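Local coordinates for troponin C (Chlamys nipponensis akazara, PDB 3TZ1), which is the calcium-binding subunit of troponin, seen here as its C-terminal EF-hand domain, whose calcium uptake lifts the inhibition of actin filaments in striated muscle, at residues Asp38-Thr41 / Glu42-Glu46. Numbering follows the deposited sequence.
Sequences DELT and EDEIE
Thr41 and Glu44 exchange hydrogen bonds in a capping box that opens helix 42-52, the first helix of the calcium-binding EF-hand. Thr41, at the N-cap, turns its hydroxyl back over the first turn: with chi1 at 70°, OG1 sits between the backbone N and the carbonyl carbon and accepts from Glu44 N at 3.1 Å. A threonine suits this place because its short side chain supplies an acceptor for an amide of the first turn. The return bond runs from Thr41 N to Glu44 OE2, also 3.1 Å and nearly straight at 165°, the amide meeting the carboxylate from above its plane. Glutamate is long enough for this reach: its chain, extended beyond CG, runs obliquely past the threonine side chain, CG coming within 3.1 Å of Thr41 OG1. With an alanine at Glu44, Thr41 N is likely to lose its carboxylate partner, leaving the N-cap residue freer to shift. A carboxylate in the first turn would probably also be favoured by the positive end of the helix dipole.

Apolar contact lies beside the box. Leu40 CB rests 3.8 Å from Ile45 CG1, the two side chains crossing at about a right angle. Their branched apolar chains suit the side facing helix 26-36, where both pack on Leu33 and Ile45 is buried; Leu40 also packs on a basic side chain of the bound peptide.

A backbone bond from Ile45 N to Thr41 O, 3.0 Å, continues the turn, while Ile45 CG1 lies 3.3 Å from Thr41 O.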
# COMPACT_ATOMS: atom_id res chain seq x y z
N ASP A 38 -5.08 -4.92 12.14
CA ASP A 38 -5.44 -5.42 13.46
C ASP A 38 -4.86 -4.54 14.56
O ASP A 38 -3.66 -4.56 14.82
CB ASP A 38 -4.99 -6.87 13.64
CG ASP A 38 -6.03 -7.87 13.17
OD1 ASP A 38 -6.83 -7.53 12.27
OD2 ASP A 38 -6.06 -9.00 13.70
N GLU A 39 -5.74 -3.77 15.21
CA GLU A 39 -5.35 -2.91 16.32
C GLU A 39 -4.06 -2.13 16.10
O GLU A 39 -3.19 -2.08 16.97
CB GLU A 39 -5.29 -3.70 17.64
CG GLU A 39 -4.97 -2.82 18.85
CD GLU A 39 -5.51 -3.37 20.16
OE1 GLU A 39 -5.68 -4.61 20.26
OE2 GLU A 39 -5.75 -2.57 21.08
N LEU A 40 -3.92 -1.53 14.92
CA LEU A 40 -2.80 -0.61 14.68
C LEU A 40 -3.09 0.72 15.37
O LEU A 40 -4.23 1.17 15.36
CB LEU A 40 -2.61 -0.39 13.18
CG LEU A 40 -2.16 -1.59 12.35
CD1 LEU A 40 -2.23 -1.30 10.85
CD2 LEU A 40 -0.75 -1.99 12.75
N THR A 41 -2.08 1.34 15.97
CA THR A 41 -2.24 2.70 16.49
C THR A 41 -2.26 3.72 15.35
O THR A 41 -1.86 3.40 14.23
CB THR A 41 -1.15 3.10 17.52
OG1 THR A 41 0.12 3.27 16.86
CG2 THR A 41 -1.02 2.04 18.61
N GLU A 42 -2.75 4.92 15.61
CA GLU A 42 -2.73 5.94 14.57
C GLU A 42 -1.30 6.33 14.17
O GLU A 42 -1.05 6.62 13.00
CB GLU A 42 -3.56 7.17 14.96
CG GLU A 42 -3.01 8.00 16.09
CD GLU A 42 -3.95 9.13 16.49
OE1 GLU A 42 -5.03 9.25 15.86
OE2 GLU A 42 -3.62 9.88 17.44
N ASP A 43 -0.37 6.32 15.12
CA ASP A 43 1.02 6.64 14.81
C ASP A 43 1.68 5.55 13.96
O ASP A 43 2.48 5.85 13.07
CB ASP A 43 1.83 6.94 16.08
CG ASP A 43 1.60 8.35 16.60
OD1 ASP A 43 0.79 9.09 15.99
OD2 ASP A 43 2.23 8.73 17.62
N GLU A 44 1.35 4.29 14.23
CA GLU A 44 1.84 3.17 13.41
C GLU A 44 1.27 3.23 12.01
O GLU A 44 1.97 2.96 11.03
CB GLU A 44 1.47 1.83 14.05
CG GLU A 44 2.18 1.56 15.36
CD GLU A 44 1.72 0.28 16.02
OE1 GLU A 44 2.49 -0.29 16.83
OE2 GLU A 44 0.59 -0.16 15.73
N ILE A 45 -0.02 3.56 11.90
CA ILE A 45 -0.62 3.77 10.59
C ILE A 45 0.11 4.89 9.85
O ILE A 45 0.48 4.73 8.69
CB ILE A 45 -2.13 4.06 10.68
CG1 ILE A 45 -2.88 2.82 11.18
CG2 ILE A 45 -2.66 4.50 9.33
CD1 ILE A 45 -4.35 3.05 11.44
N GLU A 46 0.35 6.02 10.51
CA GLU A 46 1.06 7.12 9.87
C GLU A 46 2.47 6.70 9.45
O GLU A 46 2.98 7.15 8.43
CB GLU A 46 1.13 8.36 10.77
CG GLU A 46 -0.21 9.05 11.01
CD GLU A 46 -0.68 9.87 9.83
OE1 GLU A 46 0.15 10.19 8.94
OE2 GLU A 46 -1.88 10.22 9.79